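Local coordinates for ABC transporter, periplasmic substrate-binding protein (Thermotoga maritima, PDB 2HPG) that probably captures a solute in the periplasm and delivers it to the membrane components of a TRAP (tripartite ATP-independent periplasmic) transporter, at residues A[106-111]-A[134-139]. Residues are numbered along the deposited sequence; the frame is centred on the assembly and turned at random.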
# COMPACT_ATOMS: atom_id res chain seq x y z
N GLU A 106 -2.93 11.63 9.79
CA GLU A 106 -4.04 12.06 10.64
C GLU A 106 -5.38 11.55 10.12
O GLU A 106 -6.21 11.12 10.91
CB GLU A 106 -4.06 13.59 10.84
CG GLU A 106 -5.17 14.08 11.80
CD GLU A 106 -5.27 13.23 13.10
OE1 GLU A 106 -4.24 13.08 13.82
OE2 GLU A 106 -6.37 12.72 13.40
N VAL A 107 -5.59 11.59 8.82
CA VAL A 107 -6.78 11.00 8.20
C VAL A 107 -6.90 9.49 8.49
O VAL A 107 -8.00 8.99 8.75
CB VAL A 107 -6.82 11.25 6.66
CG1 VAL A 107 -7.55 10.14 5.92
CG2 VAL A 107 -7.50 12.56 6.38
N LEU A 108 -5.78 8.78 8.41
CA LEU A 108 -5.75 7.33 8.71
C LEU A 108 -6.18 7.08 10.16
O LEU A 108 -7.00 6.21 10.42
CB LEU A 108 -4.35 6.74 8.44
CG LEU A 108 -3.88 6.70 6.98
CD1 LEU A 108 -2.53 5.98 6.84
CD2 LEU A 108 -4.91 6.06 6.07
N LYS A 109 -5.66 7.87 11.09
CA LYS A 109 -6.11 7.77 12.50
C LYS A 109 -7.61 8.01 12.65
O LYS A 109 -8.28 7.29 13.39
CB LYS A 109 -5.35 8.74 13.39
CG LYS A 109 -3.88 8.45 13.42
CD LYS A 109 -3.13 9.41 14.29
CE LYS A 109 -1.66 9.07 14.30
NZ LYS A 109 -0.84 10.14 14.90
N LYS A 110 -8.15 8.99 11.94
CA LYS A 110 -9.58 9.26 11.97
C LYS A 110 -10.35 8.12 11.34
O LYS A 110 -11.45 7.80 11.77
CB LYS A 110 -9.91 10.59 11.27
CG LYS A 110 -9.52 11.81 12.07
CD LYS A 110 -10.52 12.09 13.22
CE LYS A 110 -10.15 13.34 14.05
NZ LYS A 110 -8.67 13.35 14.39
N ILE A 111 -9.80 7.51 10.29
CA ILE A 111 -10.50 6.36 9.69
C ILE A 111 -10.53 5.21 10.71
O ILE A 111 -11.55 4.54 10.84
CB ILE A 111 -9.88 5.90 8.32
CG1 ILE A 111 -10.19 6.93 7.23
CG2 ILE A 111 -10.43 4.55 7.91
CD1 ILE A 111 -9.54 6.64 5.90
N SER A 134 -2.54 -3.14 11.98
CA SER A 134 -2.26 -1.76 11.61
C SER A 134 -2.46 -1.50 10.13
O SER A 134 -2.28 -2.40 9.30
CB SER A 134 -0.82 -1.39 12.00
OG SER A 134 -0.55 -0.04 11.68
N PHE A 135 -2.86 -0.26 9.81
CA PHE A 135 -2.76 0.25 8.44
C PHE A 135 -2.07 1.62 8.34
O PHE A 135 -2.31 2.36 7.40
CB PHE A 135 -4.13 0.24 7.72
CG PHE A 135 -5.20 1.08 8.39
CD1 PHE A 135 -5.32 2.46 8.11
CD2 PHE A 135 -6.13 0.50 9.26
CE1 PHE A 135 -6.30 3.23 8.71
CE2 PHE A 135 -7.13 1.27 9.88
CZ PHE A 135 -7.21 2.64 9.60
N TYR A 136 -1.20 1.93 9.30
CA TYR A 136 -0.38 3.14 9.26
C TYR A 136 0.96 2.91 8.58
O TYR A 136 2.00 3.45 9.00
CB TYR A 136 -0.10 3.63 10.68
CG TYR A 136 -1.32 4.00 11.51
CD1 TYR A 136 -2.56 4.21 10.94
CD2 TYR A 136 -1.19 4.20 12.88
CE1 TYR A 136 -3.65 4.55 11.72
CE2 TYR A 136 -2.28 4.54 13.66
CZ TYR A 136 -3.49 4.71 13.09
OH TYR A 136 -4.55 5.05 13.91
N TRP A 137 0.93 2.12 7.51
CA TRP A 137 2.13 1.72 6.79
C TRP A 137 1.92 2.19 5.38
O TRP A 137 1.06 1.68 4.67
CB TRP A 137 2.32 0.20 6.86
CG TRP A 137 2.80 -0.22 8.21
CD1 TRP A 137 2.07 -0.27 9.36
CD2 TRP A 137 4.13 -0.63 8.56
NE1 TRP A 137 2.87 -0.66 10.41
CE2 TRP A 137 4.14 -0.89 9.94
CE3 TRP A 137 5.31 -0.78 7.84
CZ2 TRP A 137 5.29 -1.32 10.62
CZ3 TRP A 137 6.46 -1.20 8.51
CH2 TRP A 137 6.43 -1.47 9.88
N VAL A 138 2.68 3.21 4.99
CA VAL A 138 2.44 3.90 3.73
C VAL A 138 3.72 3.88 2.89
O VAL A 138 4.80 4.20 3.37
CB VAL A 138 1.92 5.34 4.04
CG1 VAL A 138 2.08 6.26 2.88
CG2 VAL A 138 0.44 5.26 4.47
N GLN A 139 3.59 3.45 1.63
CA GLN A 139 4.74 3.39 0.74
C GLN A 139 4.93 4.68 -0.05
O GLN A 139 5.97 4.89 -0.67
CB GLN A 139 4.62 2.21 -0.21
CG GLN A 139 5.05 0.90 0.40
CD GLN A 139 4.97 -0.22 -0.57
OE1 GLN A 139 5.60 -0.15 -1.63
NE2 GLN A 139 4.19 -1.24 -0.26
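With chi1 at 60°, Phe-135 has CG flanked by its backbone N and carbonyl carbon, while Tyr-136 sets CG anti to its carbonyl carbon; the rings beyond these two atoms meet helix 101-112 from strand 130-146. Leu-108 touches both. Its CB lies 4.0 Å from CD1 of Tyr-136, and its CD2 approaches Phe-135, the two side chains lying alongside and pointing opposite ways. A branched leucine suits this place because its other methyl, CD1, still reaches CG2 of Val-138 at 3.9 Å. Phenylalanine offers a broad apolar ring that also serves Ile-111, which crosses it at about a right angle, CG2 4.1 Å from Phe-135 CZ. Phe-135 CE1 comes within 3.5 Å of Leu-108 O. Tyrosine is long enough to bring OH to Lys-109, whose CG sits 3.5 Å from it; a lysine can pack its methylenes here while its extended chain carries the amine away. An alanine in place of Tyr-136 would probably open a gap beside Leu-108 CB and leave the methylenes of Lys-109 without their aromatic neighbour. In Ser-134, OG accepts from Tyr-136 N in an ST turn and also bonds Asp-254 of helix 243-278, which Tyr-136 touches too. Segments 106-111 and 134-139 run nearly antiparallel, at 167°, and their contact in this periplasmic binding protein fold rests on apolar and van der Waals packing, dependent on complementary shape rather than directed polar bonds.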